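PDB 5MUL: neuraminidase from Bacteroides thetaiotaomicron, which is a beta-propeller glycoside hydrolase that binds glucuronic acid and probably acts as a rhamnosidase. Local coordinates for residues A[385-388]-A[389-392]. Numbering follows the deposited sequence. Where two conformers were deposited one is given.
Sequences SHDT and ELWK. With BDP (beta-D-glucopyranuronic acid), chain B.
Asp387 meets Leu390 through a carboxylate that its first torsion sets beside the N-H groups of the first helical turn: with CG anti to the backbone N (chi1 -171°), OD1 accepts from Leu390 N at 3.0 Å. The N-H...OD1 angle of 161° makes the bond nearly straight, but the donor arrives from above the carboxylate plane, 60° out of it, while Leu390 CB packs against Asp387 CG at 3.4 Å. The other oxygen, OD2, is held by Thr47 and Gln52, so the capping carboxylate also ties the helix to the strand pair 45-48 and 51-57. Backbone bonds from Trp391 N to Asp387 O and from Lys392 N to Thr388 O complete the first turn.

Glu389 bends at chi2, whereas Lys392 runs extended beyond CG, and the two converge on the glucuronate. The syn lone pair of Glu389 OE2 takes Lys392 NZ at 2.8 Å, leaving OE1 to accept from BDP O3 at 2.7 Å. Lys392 NZ also donates to BDP O2 at 2.8 Å and bonds Val202 O, and Tyr201 adds a cation-pi contact. A glutamine in place of Glu389 would probably cost Lys392 its charged mate and weaken the hold on its ammonium beside the sugar.

Asp203 O and Gly152 N bind the same sugar from other parts of the chain. The geometry is that of an Asp N-cap on a short helix, here carrying a glutamate-lysine pair into the glucuronate site of a beta-propeller.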
ATOM      1  N   SER A 385      -7.304   2.973   2.100  1.00 14.58           N
ATOM      2  CA  SER A 385      -5.929   3.399   2.245  1.00 16.05           C
ATOM      3  C   SER A 385      -5.866   4.201   3.531  1.00 15.06           C
ATOM      4  O   SER A 385      -6.889   4.737   3.995  1.00 16.11           O
ATOM      5  CB  SER A 385      -5.425   4.227   1.081  1.00 19.10           C
ATOM      6  OG  SER A 385      -6.211   5.373   0.881  1.00 22.95           O
ATOM      7  N   HIS A 386      -4.696   4.260   4.127  1.00 13.43           N
ATOM      8  CA  HIS A 386      -4.509   4.865   5.447  1.00 13.50           C
ATOM      9  C   HIS A 386      -3.208   5.599   5.507  1.00 13.39           C
ATOM     10  O   HIS A 386      -2.320   5.415   4.671  1.00 13.54           O
ATOM     11  CB  HIS A 386      -4.623   3.821   6.584  1.00 13.97           C
ATOM     12  CG  HIS A 386      -3.381   3.003   6.817  1.00 14.76           C
ATOM     13  ND1 HIS A 386      -2.999   1.964   5.983  1.00 17.07           N
ATOM     14  CD2 HIS A 386      -2.453   3.063   7.799  1.00 14.84           C
ATOM     15  CE1 HIS A 386      -1.881   1.433   6.453  1.00 15.72           C
ATOM     16  NE2 HIS A 386      -1.511   2.090   7.532  1.00 16.49           N
ATOM     17  N   ASP A 387      -3.058   6.426   6.528  1.00 12.19           N
ATOM     18  CA  ASP A 387      -1.858   7.199   6.757  1.00 12.24           C
ATOM     19  C   ASP A 387      -0.880   6.301   7.495  1.00 12.66           C
ATOM     20  O   ASP A 387      -0.908   6.148   8.728  1.00 11.85           O
ATOM     21  CB  ASP A 387      -2.229   8.447   7.575  1.00 11.95           C
ATOM     22  CG  ASP A 387      -1.132   9.421   7.709  1.00 12.69           C
ATOM     23  OD1 ASP A 387       0.062   9.058   7.691  1.00 12.42           O
ATOM     24  OD2 ASP A 387      -1.459  10.616   7.911  1.00 13.03           O
ATOM     25  N   THR A 388       0.009   5.689   6.725  1.00 13.42           N
ATOM     26  CA  THR A 388       0.990   4.756   7.245  0.50 13.90           C
ATOM     27  C   THR A 388       1.878   5.402   8.341  1.00 14.06           C
ATOM     28  O   THR A 388       2.178   4.801   9.382  1.00 14.34           O
ATOM     29  CB  THR A 388       1.776   4.163   6.024  0.50 15.17           C
ATOM     30  OG1 THR A 388       0.857   3.419   5.198  0.50 15.72           O
ATOM     31  CG2 THR A 388       2.903   3.269   6.430  0.50 18.01           C
ATOM     32  N   GLU A 389       2.351   6.622   8.101  1.00 13.25           N
ATOM     33  CA  GLU A 389       3.268   7.241   9.008  1.00 15.05           C
ATOM     34  C   GLU A 389       2.601   7.666  10.304  1.00 14.63           C
ATOM     35  O   GLU A 389       3.198   7.580  11.376  1.00 15.68           O
ATOM     36  CB  GLU A 389       3.990   8.391   8.313  1.00 16.34           C
ATOM     37  CG  GLU A 389       4.773   7.909   7.096  1.00 17.99           C
ATOM     38  CD  GLU A 389       5.724   6.786   7.479  1.00 19.52           C
ATOM     39  OE1 GLU A 389       6.613   7.071   8.283  1.00 20.57           O
ATOM     40  OE2 GLU A 389       5.544   5.637   6.982  1.00 19.37           O
ATOM     41  N   LEU A 390       1.355   8.139  10.204  1.00 13.69           N
ATOM     42  CA  LEU A 390       0.628   8.504  11.400  1.00 13.70           C
ATOM     43  C   LEU A 390       0.487   7.305  12.343  1.00 13.46           C
ATOM     44  O   LEU A 390       0.627   7.460  13.572  1.00 13.83           O
ATOM     45  CB  LEU A 390      -0.723   9.099  11.043  1.00 13.58           C
ATOM     46  CG  LEU A 390      -1.515   9.600  12.260  1.00 14.16           C
ATOM     47  CD1 LEU A 390      -0.847  10.763  12.986  1.00 14.87           C
ATOM     48  CD2 LEU A 390      -2.913   9.957  11.811  1.00 14.78           C
ATOM     49  N   TRP A 391       0.218   6.109  11.814  1.00 13.36           N
ATOM     50  CA  TRP A 391       0.141   4.917  12.655  1.00 13.63           C
ATOM     51  C   TRP A 391       1.482   4.594  13.285  1.00 13.96           C
ATOM     52  O   TRP A 391       1.589   4.381  14.505  1.00 14.39           O
ATOM     53  CB  TRP A 391      -0.338   3.687  11.872  1.00 13.66           C
ATOM     54  CG  TRP A 391      -0.443   2.502  12.779  1.00 13.79           C
ATOM     55  CD1 TRP A 391       0.450   1.477  12.894  1.00 13.77           C
ATOM     56  CD2 TRP A 391      -1.442   2.285  13.783  1.00 13.96           C
ATOM     57  NE1 TRP A 391       0.026   0.607  13.873  1.00 14.15           N
ATOM     58  CE2 TRP A 391      -1.101   1.101  14.460  1.00 14.48           C
ATOM     59  CE3 TRP A 391      -2.588   2.999  14.189  1.00 15.26           C
ATOM     60  CZ2 TRP A 391      -1.904   0.573  15.453  1.00 15.32           C
ATOM     61  CZ3 TRP A 391      -3.387   2.474  15.175  1.00 16.28           C
ATOM     62  CH2 TRP A 391      -3.026   1.291  15.819  1.00 15.93           C
ATOM     63  N   LYS A 392       2.545   4.638  12.494  1.00 14.67           N
ATOM     64  CA  LYS A 392       3.862   4.318  13.073  1.00 16.50           C
ATOM     65  C   LYS A 392       4.283   5.286  14.167  1.00 17.97           C
ATOM     66  O   LYS A 392       4.879   4.876  15.162  1.00 19.00           O
ATOM     67  CB  LYS A 392       4.933   4.392  12.026  1.00 16.53           C
ATOM     68  CG  LYS A 392       4.845   3.330  10.985  1.00 17.45           C
ATOM     69  CD  LYS A 392       5.872   3.718   9.941  1.00 20.03           C
ATOM     70  CE  LYS A 392       5.810   2.866   8.743  1.00 20.62           C
ATOM     71  NZ  LYS A 392       6.911   3.313   7.814  1.00 19.95           N
TER
HETATM   72  C1  BDP B 501      11.742   4.597   8.714  1.00 21.89           C
HETATM   73  C2  BDP B 501      10.375   4.520   9.377  1.00 21.58           C
HETATM   74  C3  BDP B 501       9.676   5.865   9.190  1.00 21.53           C
HETATM   75  C4  BDP B 501      10.591   7.017   9.632  1.00 21.65           C
HETATM   76  C5  BDP B 501      11.916   6.965   8.903  1.00 21.50           C
HETATM   77  C6  BDP B 501      12.833   8.085   9.309  1.00 23.94           C
HETATM   78  O2  BDP B 501       9.556   3.491   8.794  1.00 19.51           O
HETATM   79  O3  BDP B 501       8.443   5.860   9.902  1.00 21.71           O
HETATM   80  O4  BDP B 501       9.946   8.256   9.347  1.00 24.17           O
HETATM   81  O5  BDP B 501      12.505   5.713   9.235  1.00 20.88           O
HETATM   82  O6A BDP B 501      13.429   8.000  10.405  1.00 26.22           O
HETATM   83  O1  BDP B 501      12.453   3.393   8.999  1.00 23.45           O
HETATM   84  O6B BDP B 501      12.966   9.060   8.541  1.00 23.22           O